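Side-chain contacts in PvdO (Pseudomonas aeruginosa, PDB 5HHA), which probably acts in the periplasm in maturation of the pyoverdine chromophore, binds calcium and belongs to the family of formylglycine-generating (sulfatase-modifying) enzymes: residues V71-A74 and K75-I79; Q83-A86 and G87-D90; D130-D133 and V134-A138; G160-A163 and G164-G167; F260-S263 and G264-N267. One frame throughout, in Å; residues are numbered along the deposited sequence. Where two conformers were deposited one is given.

All five contacts are short-range, each within one unbroken run of chain in the same sulfatase-modifying-factor-like domain. Contacts 2 and 5 are largely buried, contacts 1 and 3 partly so, and contact 4 lies at the surface. Contacts 2 and 3 are both capping boxes at helix starts, and they touch where Tyr137 packs on Val84 and Leu89. Contact 4, by contrast, ends a helix with a type I' turn, and its Arg162 leans on Ser263 of contact 5, a type I turn leading into a strand. Contact 1 is the apolar one, two rings meeting between consecutive strands. Contacts 1 and 5 both reach the one mixed sheet.

Contact 1: residues V71-A74 and K75-I79; sequences VTFA and KPFAI
Phe73 and Phe77 put their rings together on the inner side of the short connection between strand 69-73 and strand 77-80, facing helix 154-162. Phe77 CB leaves the backbone on the side facing residues 71-74. The first torsion (chi1 62°) sets CG between the backbone N and the carbonyl carbon, and this lays the ring back toward Phe73. From CG the ring edge passes Lys75 O, which lies in the ring plane. Further out comes the real meeting point: Phe77 CE1 is 3.7 Å from Phe73 CD1 and 3.9 Å from Phe73 CG. CZ, at the tip of the Phe77 ring, sits over one face of the Phe73 ring, 4.2 Å from Phe73 CD1. The ring planes of Phe73 and Phe77 are tilted by 36° with their centroids 5.3 Å apart, an oblique pairing.

Both rings are buried. Tyr159 and Glu156 of helix 154-162 pack against the pair, and the backbones of Phe73 and Phe77 each bond to strand 42-52, at Gly48 and Leu45. The connecting residues behave quite differently. Ala74, Lys75 and Pro76 are exposed, and the Lys75 chain runs out extended, away from the rings. What joins the two strands here through their side chains is therefore apolar contact between carbon atoms, with directional bonding left to the backbones and the lysine charge kept at the surface.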
loop_
_atom_site.group_PDB
_atom_site.type_symbol
_atom_site.label_atom_id
_atom_site.label_comp_id
_atom_site.label_asym_id
_atom_site.label_seq_id
_atom_site.Cartn_x
_atom_site.Cartn_y
_atom_site.Cartn_z
ATOM N N VAL A 71 -14.895 11.170 2.603
ATOM C CA VAL A 71 -13.680 11.650 3.253
ATOM C C VAL A 71 -13.092 12.763 2.406
ATOM O O VAL A 71 -13.071 12.689 1.182
ATOM C CB VAL A 71 -12.662 10.498 3.414
ATOM C CG1 VAL A 71 -11.359 10.981 4.009
ATOM C CG2 VAL A 71 -13.247 9.420 4.240
ATOM N N THR A 72 -12.621 13.798 3.098
ATOM C CA THR A 72 -12.105 15.004 2.463
ATOM C C THR A 72 -10.630 15.224 2.721
ATOM O O THR A 72 -10.182 15.134 3.854
ATOM C CB THR A 72 -12.885 16.235 2.997
ATOM O OG1 THR A 72 -14.264 16.099 2.631
ATOM C CG2 THR A 72 -12.329 17.548 2.474
ATOM N N PHE A 73 -9.887 15.473 1.650
ATOM C CA PHE A 73 -8.479 15.862 1.704
ATOM C C PHE A 73 -8.423 17.330 1.317
ATOM O O PHE A 73 -8.619 17.685 0.166
ATOM C CB PHE A 73 -7.615 15.017 0.752
ATOM C CG PHE A 73 -7.727 13.566 1.016
ATOM C CD1 PHE A 73 -7.002 12.984 2.006
ATOM C CD2 PHE A 73 -8.631 12.798 0.305
ATOM C CE1 PHE A 73 -7.138 11.630 2.281
ATOM C CE2 PHE A 73 -8.763 11.433 0.571
ATOM C CZ PHE A 73 -8.019 10.872 1.571
ATOM N N ALA A 74 -8.204 18.190 2.306
ATOM C CA ALA A 74 -8.235 19.646 2.066
ATOM C C ALA A 74 -7.054 20.111 1.201
ATOM O O ALA A 74 -7.149 21.101 0.465
ATOM C CB ALA A 74 -8.266 20.407 3.394
ATOM N N LYS A 75 -5.944 19.380 1.255
ATOM C CA LYS A 75 -4.716 19.792 0.596
ATOM C C LYS A 75 -4.154 18.657 -0.247
ATOM O O LYS A 75 -4.239 17.474 0.141
ATOM C CB LYS A 75 -3.662 20.193 1.635
ATOM C CG LYS A 75 -4.058 21.379 2.497
ATOM C CD LYS A 75 -2.883 21.908 3.299
ATOM C CE LYS A 75 -3.295 23.179 4.038
ATOM N NZ LYS A 75 -2.151 23.829 4.750
ATOM N N PRO A 76 -3.570 18.989 -1.390
ATOM C CA PRO A 76 -2.837 17.947 -2.112
ATOM C C PRO A 76 -1.680 17.395 -1.270
ATOM O O PRO A 76 -1.164 18.055 -0.375
ATOM C CB PRO A 76 -2.332 18.667 -3.360
ATOM C CG PRO A 76 -2.333 20.112 -3.002
ATOM C CD PRO A 76 -3.394 20.328 -1.982
ATOM N N PHE A 77 -1.309 16.145 -1.535
ATOM C CA PHE A 77 -0.241 15.477 -0.797
ATOM C C PHE A 77 0.342 14.442 -1.736
ATOM O O PHE A 77 -0.274 14.078 -2.738
ATOM C CB PHE A 77 -0.766 14.821 0.485
ATOM C CG PHE A 77 -1.782 13.753 0.245
ATOM C CD1 PHE A 77 -3.095 14.068 -0.041
ATOM C CD2 PHE A 77 -1.417 12.409 0.336
ATOM C CE1 PHE A 77 -4.036 13.063 -0.268
ATOM C CE2 PHE A 77 -2.347 11.402 0.135
ATOM C CZ PHE A 77 -3.645 11.721 -0.172
ATOM N N ALA A 78 1.557 13.983 -1.460
ATOM C CA ALA A 78 2.207 13.002 -2.323
ATOM C C ALA A 78 2.231 11.625 -1.667
ATOM O O ALA A 78 2.346 11.509 -0.452
ATOM C CB ALA A 78 3.621 13.461 -2.637
ATOM N N ILE A 79 2.171 10.600 -2.506
ATOM C CA ILE A 79 2.441 9.227 -2.068
ATOM C C ILE A 79 3.435 8.620 -3.016
ATOM O O ILE A 79 3.593 9.080 -4.133
ATOM C CB ILE A 79 1.148 8.350 -1.969
ATOM C CG1 ILE A 79 0.560 8.082 -3.350
ATOM C CG2 ILE A 79 0.134 8.946 -1.028
ATOM C CD1 ILE A 79 -0.503 6.962 -3.317
#

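Contact 2: residues Q83-A86 and G87-D90; sequences QVTA and GELD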
loop_
_atom_site.group_PDB
_atom_site.type_symbol
_atom_site.label_atom_id
_atom_site.label_comp_id
_atom_site.label_asym_id
_atom_site.label_seq_id
_atom_site.Cartn_x
_atom_site.Cartn_y
_atom_site.Cartn_z
ATOM N N GLN A 83 4.971 0.853 -4.439
ATOM C CA GLN A 83 5.453 0.362 -3.177
ATOM C C GLN A 83 6.960 0.660 -3.081
ATOM O O GLN A 83 7.677 0.659 -4.095
ATOM C CB GLN A 83 5.166 -1.135 -3.086
ATOM C CG GLN A 83 3.672 -1.439 -2.884
ATOM C CD GLN A 83 3.058 -2.428 -3.868
ATOM O OE1 GLN A 83 3.717 -3.012 -4.730
ATOM N NE2 GLN A 83 1.745 -2.636 -3.703
ATOM N N VAL A 84 7.424 0.945 -1.873
ATOM C CA VAL A 84 8.852 1.172 -1.684
ATOM C C VAL A 84 9.586 -0.096 -2.080
ATOM O O VAL A 84 9.152 -1.195 -1.761
ATOM C CB VAL A 84 9.138 1.597 -0.254
ATOM C CG1 VAL A 84 10.658 1.647 0.023
ATOM C CG2 VAL A 84 8.517 2.963 0.019
ATOM N N THR A 85 10.683 0.043 -2.817
ATOM C CA THR A 85 11.329 -1.132 -3.389
ATOM C C THR A 85 12.384 -1.727 -2.483
ATOM O O THR A 85 12.852 -1.089 -1.541
ATOM C CB THR A 85 12.028 -0.819 -4.718
ATOM O OG1 THR A 85 13.138 0.049 -4.454
ATOM C CG2 THR A 85 11.075 -0.197 -5.751
ATOM N N ALA A 86 12.755 -2.955 -2.790
ATOM C CA ALA A 86 13.837 -3.622 -2.075
ATOM C C ALA A 86 15.129 -2.812 -2.135
ATOM O O ALA A 86 15.840 -2.712 -1.134
ATOM C CB ALA A 86 14.064 -4.998 -2.634
ATOM N N GLY A 87 15.450 -2.240 -3.290
ATOM C CA GLY A 87 16.659 -1.448 -3.407
ATOM C C GLY A 87 16.572 -0.181 -2.599
ATOM O O GLY A 87 17.566 0.288 -2.032
ATOM N N GLU A 88 15.383 0.399 -2.529
ATOM C CA GLU A 88 15.205 1.612 -1.741
ATOM C C GLU A 88 15.372 1.308 -0.260
ATOM O O GLU A 88 16.016 2.069 0.481
ATOM C CB GLU A 88 13.854 2.249 -2.036
ATOM C CG GLU A 88 13.866 2.957 -3.377
ATOM C CD GLU A 88 12.507 3.162 -4.032
ATOM O OE1 GLU A 88 11.449 2.830 -3.446
ATOM O OE2 GLU A 88 12.511 3.712 -5.162
ATOM N N LEU A 89 14.805 0.196 0.181
ATOM C CA LEU A 89 14.993 -0.203 1.570
ATOM C C LEU A 89 16.465 -0.519 1.848
ATOM O O LEU A 89 16.990 -0.155 2.914
ATOM C CB LEU A 89 14.091 -1.387 1.914
ATOM C CG LEU A 89 14.096 -1.843 3.386
ATOM C CD1 LEU A 89 13.468 -0.780 4.271
ATOM C CD2 LEU A 89 13.381 -3.183 3.538
ATOM N N ASP A 90 17.125 -1.163 0.901
ATOM C CA ASP A 90 18.527 -1.518 1.090
ATOM C C ASP A 90 19.376 -0.267 1.258
ATOM O O ASP A 90 20.338 -0.265 2.018
ATOM C CB ASP A 90 19.035 -2.346 -0.086
ATOM C CG ASP A 90 18.690 -3.811 0.019
ATOM O OD1 ASP A 90 18.328 -4.286 1.109
ATOM O OD2 ASP A 90 18.833 -4.503 -1.010
HETATM O O HOH W 1 9.063 3.088 -4.645
#
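This is a largely buried helix start, where Thr85 and Glu88 bond to each other as the loop after strand 77-80 turns into helix 86-96. Thr85 is the N-cap. Its OG1 lies between the backbone N and the carbonyl carbon (chi1 67°), which aims it at the first turn, where it accepts from Glu88 N at 3.0 Å. The return bond runs from Thr85 N to Glu88 OE1, also 3.0 Å long and nearly straight at 168°. The amide approaches that oxygen from above the carboxylate, 48° out of its plane. To get there the Glu88 side chain, extended beyond CG, runs back past the cap residue, its CG 3.2 Å from Thr85 OG1.

A methyl of Val84 backs the polar exchange. Val84 CG1 sits 3.7 Å from Glu88 OE1 and 3.8 Å from Glu88 CB, covering one flank of the acid, while Tyr137 of helix 131-145 touches both residues. On another side a water stands 2.7 Å from Glu88 OE1 and 2.9 Å from Gln83 O, spanning the acid and the incoming chain. Glu88 OE2 makes a long, weak ion pair with Arg123. The regular helix bonds begin at once, with Leu89 N donating to Thr85 O and Asp90 N to Ala86 O. Gln83, just upstream, turns its amide elsewhere and bonds to Glu219. Side chain to backbone in both directions, across three residues, is the classic capping box of a helix N-terminus.

Contact 3: residues D130-D133 and V134-A138; sequences DYND and VKNYA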
loop_
_atom_site.group_PDB
_atom_site.type_symbol
_atom_site.label_atom_id
_atom_site.label_comp_id
_atom_site.label_asym_id
_atom_site.label_seq_id
_atom_site.Cartn_x
_atom_site.Cartn_y
_atom_site.Cartn_z
ATOM N N ASP A 130 8.179 -4.683 9.695
ATOM C CA ASP A 130 7.016 -4.457 10.544
ATOM C C ASP A 130 6.614 -2.985 10.510
ATOM O O ASP A 130 7.173 -2.158 9.823
ATOM C CB ASP A 130 7.160 -5.037 11.989
ATOM C CG ASP A 130 8.054 -4.214 12.906
ATOM O OD1 ASP A 130 8.567 -3.170 12.504
ATOM O OD2 ASP A 130 8.224 -4.638 14.085
ATOM N N TYR A 131 5.577 -2.682 11.267
ATOM C CA TYR A 131 4.993 -1.340 11.265
ATOM C C TYR A 131 6.009 -0.283 11.710
ATOM O O TYR A 131 6.164 0.750 11.082
ATOM C CB TYR A 131 3.774 -1.376 12.181
ATOM C CG TYR A 131 2.965 -0.122 12.404
ATOM C CD1 TYR A 131 3.294 0.765 13.420
ATOM C CD2 TYR A 131 1.797 0.113 11.688
ATOM C CE1 TYR A 131 2.503 1.873 13.707
ATOM C CE2 TYR A 131 0.987 1.229 11.971
ATOM C CZ TYR A 131 1.359 2.102 12.973
ATOM O OH TYR A 131 0.562 3.194 13.301
ATOM N N ASN A 132 6.706 -0.568 12.804
ATOM C CA ASN A 132 7.725 0.350 13.300
ATOM C C ASN A 132 8.892 0.531 12.335
ATOM O O ASN A 132 9.450 1.620 12.223
ATOM C CB ASN A 132 8.243 -0.143 14.652
ATOM C CG ASN A 132 9.032 0.908 15.384
ATOM O OD1 ASN A 132 8.476 1.902 15.846
ATOM N ND2 ASN A 132 10.333 0.701 15.490
ATOM N N ASP A 133 9.245 -0.535 11.622
ATOM C CA ASP A 133 10.303 -0.427 10.639
ATOM C C ASP A 133 9.941 0.620 9.587
ATOM O O ASP A 133 10.794 1.375 9.125
ATOM C CB ASP A 133 10.497 -1.758 9.910
ATOM C CG ASP A 133 11.164 -2.821 10.751
ATOM O OD1 ASP A 133 12.000 -2.488 11.616
ATOM O OD2 ASP A 133 10.873 -4.010 10.503
ATOM N N VAL A 134 8.675 0.622 9.164
ATOM C CA VAL A 134 8.195 1.604 8.198
ATOM C C VAL A 134 8.298 3.008 8.778
ATOM O O VAL A 134 8.755 3.932 8.107
ATOM C CB VAL A 134 6.741 1.298 7.749
ATOM C CG1 VAL A 134 6.219 2.406 6.868
ATOM C CG2 VAL A 134 6.693 -0.032 7.004
ATOM N N LYS A 135 7.881 3.174 10.023
ATOM C CA LYS A 135 8.011 4.479 10.658
ATOM C C LYS A 135 9.475 4.905 10.701
ATOM O O LYS A 135 9.789 6.082 10.454
ATOM C CB LYS A 135 7.410 4.459 12.068
ATOM C CG LYS A 135 5.894 4.233 12.059
ATOM C CD LYS A 135 5.293 4.143 13.444
ATOM C CE LYS A 135 5.427 5.455 14.192
ATOM N NZ LYS A 135 4.505 6.483 13.643
ATOM N N ASN A 136 10.375 3.977 11.015
ATOM C CA ASN A 136 11.805 4.303 11.054
ATOM C C ASN A 136 12.348 4.709 9.704
ATOM O O ASN A 136 13.134 5.664 9.615
ATOM C CB ASN A 136 12.615 3.144 11.609
ATOM C CG ASN A 136 12.395 2.920 13.074
ATOM O OD1 ASN A 136 11.919 3.795 13.784
ATOM N ND2 ASN A 136 12.759 1.741 13.544
ATOM N N TYR A 137 11.935 4.019 8.645
ATOM C CA TYR A 137 12.346 4.360 7.297
ATOM C C TYR A 137 11.872 5.778 6.973
ATOM O O TYR A 137 12.618 6.579 6.431
ATOM C CB TYR A 137 11.763 3.355 6.281
ATOM C CG TYR A 137 12.030 3.722 4.836
ATOM C CD1 TYR A 137 13.272 3.485 4.269
ATOM C CD2 TYR A 137 11.059 4.328 4.041
ATOM C CE1 TYR A 137 13.541 3.836 2.973
ATOM C CE2 TYR A 137 11.308 4.682 2.751
ATOM C CZ TYR A 137 12.550 4.437 2.218
ATOM O OH TYR A 137 12.756 4.810 0.928
ATOM N N ALA A 138 10.616 6.085 7.290
ATOM C CA ALA A 138 10.072 7.415 6.989
ATOM C C ALA A 138 10.799 8.505 7.797
ATOM O O ALA A 138 11.010 9.605 7.271
ATOM C CB ALA A 138 8.586 7.449 7.242
HETATM O O HOH W 2 1.756 5.566 13.738
HETATM O O HOH W 3 13.934 -0.362 11.785
#
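Helix 131-145 opens with a capping box, and in the turn above it Tyr131 and Lys135 lie against each other. Asp130 is the N-cap: its OD1 accepts from Asp133 N at 2.9 Å, the N-H arriving nearly along the C-O axis. In exchange Asp130 N donates to Asp133 OD2, on the anti side of the carboxylate and somewhat out of its plane, at 2.9 Å and 168°. Two acids are thus brought close, with Asp130 OD1 and Asp133 OD2 3.2 Å apart and no bond between them. Arg274 forms a salt bridge with Asp133 OD2, which probably offsets the crowding of charge, as the positive end of the helix dipole would too.

From this reciprocal cap the ordinary helical bonds run on, Val134 N to Asp130 O, Lys135 N to Tyr131 O and so forth. Along the flank, Lys135 lays its CD 3.6 Å from Tyr131 CE1, the two side chains meeting obliquely. Bends at chi3 (65°) and chi4 (72°) leave NZ where one water can join it to the phenol, donating to Tyr131 OH at 2.7 Å and accepting from Lys135 NZ at 2.9 Å. That hydroxyl is also bonded to Ala222 O. Val134 packs on the sheet, touching Phe280 and Trp220, and its CG2 rests 3.6 Å from Asp130 O.

Contact 4: residues G160-A163 and G164-G167; sequences GARA and GSAG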
loop_
_atom_site.group_PDB
_atom_site.type_symbol
_atom_site.label_atom_id
_atom_site.label_comp_id
_atom_site.label_asym_id
_atom_site.label_seq_id
_atom_site.Cartn_x
_atom_site.Cartn_y
_atom_site.Cartn_z
ATOM N N GLY A 160 -6.078 6.819 -3.120
ATOM C CA GLY A 160 -5.043 6.637 -4.121
ATOM C C GLY A 160 -5.246 5.415 -4.983
ATOM O O GLY A 160 -4.882 5.411 -6.165
ATOM N N ALA A 161 -5.834 4.365 -4.416
ATOM C CA ALA A 161 -6.169 3.172 -5.168
ATOM C C ALA A 161 -7.295 3.456 -6.150
ATOM O O ALA A 161 -7.251 2.999 -7.289
ATOM C CB ALA A 161 -6.568 2.034 -4.232
ATOM N N ARG A 162 -8.323 4.170 -5.702
ATOM C CA ARG A 162 -9.500 4.373 -6.533
ATOM C C ARG A 162 -9.270 5.354 -7.670
ATOM O O ARG A 162 -9.806 5.178 -8.775
ATOM C CB ARG A 162 -10.663 4.885 -5.710
ATOM C CG ARG A 162 -11.235 3.860 -4.753
ATOM C CD ARG A 162 -12.467 4.418 -4.015
ATOM N NE ARG A 162 -13.104 3.388 -3.194
ATOM C CZ ARG A 162 -13.823 2.392 -3.698
ATOM N NH1 ARG A 162 -14.080 2.329 -4.981
ATOM N NH2 ARG A 162 -14.280 1.446 -2.903
ATOM N N ALA A 163 -8.516 6.423 -7.404
ATOM C CA ALA A 163 -8.262 7.452 -8.423
ATOM C C ALA A 163 -9.561 7.923 -9.087
ATOM O O ALA A 163 -9.624 8.097 -10.315
ATOM C CB ALA A 163 -7.267 6.953 -9.456
ATOM N N GLY A 164 -10.598 8.126 -8.279
ATOM C CA GLY A 164 -11.867 8.641 -8.768
ATOM C C GLY A 164 -12.907 7.577 -9.063
ATOM O O GLY A 164 -14.085 7.911 -9.286
ATOM N N SER A 165 -12.560 6.309 -8.991
ATOM C CA SER A 165 -13.479 5.241 -9.374
ATOM C C SER A 165 -14.319 4.782 -8.194
ATOM O O SER A 165 -13.861 4.782 -7.058
ATOM C CB SER A 165 -12.713 4.079 -9.987
ATOM O OG SER A 165 -11.865 3.484 -9.024
ATOM N N ALA A 166 -15.566 4.414 -8.459
ATOM C CA ALA A 166 -16.519 4.020 -7.424
ATOM C C ALA A 166 -16.675 2.522 -7.256
ATOM O O ALA A 166 -17.177 2.056 -6.240
ATOM C CB ALA A 166 -17.888 4.621 -7.763
ATOM N N GLY A 167 -16.345 1.787 -8.297
ATOM C CA GLY A 167 -16.459 0.335 -8.295
ATOM C C GLY A 167 -15.262 -0.327 -7.664
ATOM O O GLY A 167 -14.392 0.339 -7.086
HETATM O O HOH W 4 -16.359 0.100 -4.375
#
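Arg162 and Ser165 grip each other through backbone oxygens in both directions. Arg162 O is met by two donors. Ser165 N comes in at 3.0 Å from well above the carbonyl plane. In the conformer given, one of two deposited, Ser165 OG reaches the same Arg162 O at 2.7 Å in the carbonyl plane, on a lone pair; that bond is the less certain of the two. Going the other way, Arg162 NH1 donates to Ser165 O at 3.2 Å, near the guanidinium plane, and to Gly167 O at 2.9 Å, a more bent bond at 132°. A water extends the reach, accepting from Arg162 NH2 and donating to Ala166 O.

The backbone makes this possible. Helix 154-162 ends at Arg162, and residues 162-165 form a type I' beta turn in which Ala163 and Gly164 both take positive phi. At Gly164 (phi 97°) a beta carbon would run into Ala163 O. The reversal brings residues 165-167 back alongside the arginine; the Arg162 chain, extended from CG to NE, runs beside them, with CD 3.4 Å from Ser165 O.

Further out, Glu158, one turn earlier on the helix, forms a salt bridge with Arg162 NE and helps fix the rotation of the guanidinium. Ser263 packs on the aliphatic part, its CB 3.6 Å from Arg162 CG, while Ala163 leans on Asn206 and Phe208.

Contact 5: residues F260-S263 and G264-N267; sequences FSRS and GNRN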
loop_
_atom_site.group_PDB
_atom_site.type_symbol
_atom_site.label_atom_id
_atom_site.label_comp_id
_atom_site.label_asym_id
_atom_site.label_seq_id
_atom_site.Cartn_x
_atom_site.Cartn_y
_atom_site.Cartn_z
ATOM N N PHE A 260 -9.953 -10.169 -3.351
ATOM C CA PHE A 260 -9.462 -9.301 -2.278
ATOM C C PHE A 260 -8.652 -8.114 -2.788
ATOM O O PHE A 260 -8.151 -7.334 -1.978
ATOM C CB PHE A 260 -8.660 -10.115 -1.267
ATOM C CG PHE A 260 -9.425 -11.257 -0.678
ATOM C CD1 PHE A 260 -10.664 -11.057 -0.112
ATOM C CD2 PHE A 260 -8.917 -12.538 -0.680
ATOM C CE1 PHE A 260 -11.386 -12.113 0.419
ATOM C CE2 PHE A 260 -9.629 -13.587 -0.142
ATOM C CZ PHE A 260 -10.865 -13.372 0.419
ATOM N N SER A 261 -8.586 -7.927 -4.107
ATOM C CA SER A 261 -7.869 -6.815 -4.702
ATOM C C SER A 261 -8.721 -5.571 -4.875
ATOM O O SER A 261 -8.204 -4.511 -5.259
ATOM C CB SER A 261 -7.329 -7.214 -6.074
ATOM O OG SER A 261 -6.221 -8.094 -5.952
ATOM N N ARG A 262 -10.008 -5.676 -4.562
ATOM C CA ARG A 262 -10.937 -4.566 -4.734
ATOM C C ARG A 262 -10.461 -3.366 -3.920
ATOM O O ARG A 262 -9.914 -3.535 -2.820
ATOM C CB ARG A 262 -12.311 -4.999 -4.228
ATOM C CG ARG A 262 -12.890 -6.225 -4.918
ATOM C CD ARG A 262 -14.147 -6.787 -4.237
ATOM N NE ARG A 262 -13.842 -7.137 -2.862
ATOM C CZ ARG A 262 -14.146 -6.428 -1.786
ATOM N NH1 ARG A 262 -14.996 -5.403 -1.841
ATOM N NH2 ARG A 262 -13.686 -6.806 -0.621
ATOM N N SER A 263 -10.733 -2.160 -4.410
ATOM C CA SER A 263 -10.229 -0.954 -3.769
ATOM C C SER A 263 -10.648 -0.805 -2.315
ATOM O O SER A 263 -9.941 -0.153 -1.531
ATOM C CB SER A 263 -10.675 0.266 -4.545
ATOM O OG SER A 263 -10.047 0.347 -5.805
ATOM N N GLY A 264 -11.817 -1.324 -1.943
ATOM C CA GLY A 264 -12.319 -1.198 -0.593
ATOM C C GLY A 264 -11.990 -2.323 0.364
ATOM O O GLY A 264 -12.368 -2.259 1.525
ATOM N N ASN A 265 -11.280 -3.345 -0.095
ATOM C CA ASN A 265 -10.922 -4.462 0.778
ATOM C C ASN A 265 -10.082 -3.992 1.952
ATOM O O ASN A 265 -9.156 -3.192 1.752
ATOM C CB ASN A 265 -10.162 -5.529 -0.018
ATOM C CG ASN A 265 -10.125 -6.899 0.704
ATOM O OD1 ASN A 265 -9.189 -7.231 1.402
ATOM N ND2 ASN A 265 -11.133 -7.672 0.493
ATOM N N ARG A 266 -10.344 -4.524 3.137
ATOM C CA ARG A 266 -9.614 -4.149 4.344
ATOM C C ARG A 266 -8.993 -5.389 4.955
ATOM O O ARG A 266 -9.498 -6.499 4.780
ATOM C CB ARG A 266 -10.559 -3.522 5.393
ATOM C CG ARG A 266 -11.379 -2.375 4.851
ATOM C CD ARG A 266 -12.318 -1.797 5.894
ATOM N NE ARG A 266 -11.565 -0.936 6.801
ATOM C CZ ARG A 266 -12.007 -0.514 7.986
ATOM N NH1 ARG A 266 -13.200 -0.888 8.429
ATOM N NH2 ARG A 266 -11.260 0.296 8.721
ATOM N N ASN A 267 -7.914 -5.220 5.709
ATOM C CA ASN A 267 -7.336 -6.313 6.479
ATOM C C ASN A 267 -6.517 -5.696 7.602
ATOM O O ASN A 267 -6.427 -4.478 7.713
ATOM C CB ASN A 267 -6.498 -7.208 5.552
ATOM C CG ASN A 267 -6.396 -8.645 6.058
ATOM O OD1 ASN A 267 -6.656 -8.952 7.214
ATOM N ND2 ASN A 267 -6.007 -9.537 5.178
#
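Asn265 fits tightly between Phe260 and Arg262, its CB only 3.3 Å from Phe260 O and 3.4 Å from Arg262 O. The amide carbon CG stays close as well, 3.4 Å from Phe260 O. Having CG anti to the backbone N (chi1 -163°) directs the amide into the bend of the chain, toward the guanidinium of Arg262. The end of the amide lies at the guanidinium edge, the two side chains crossing at about a right angle with their planes 76° apart; Arg262 NH2 is 3.8 Å from both Asn265 CB and CG.

The bend itself is a type I beta turn over residues 262-265, closed by Asn265 N donating to Arg262 O at 3.1 Å. It steers the loop after strand 247-251 into strand 266-269. Arg262 curls over the inside of this turn through a bend at chi3 and is held at every nitrogen: NE by Ile259 O, NH1 by a salt bridge to Glu58, and NH2 by one to Glu65. The two acids probably balance this buried charge.

The Phe260 ring, unlike its carbonyl, is on the looser side. It is partly exposed, meets the Asn265 amide at the ring edge, with planes 55° apart, and also touches Asn252. The phenylalanine side chain lies about 8 Å from that of the calcium ligand Thr187 and about 13 Å from the calcium ion.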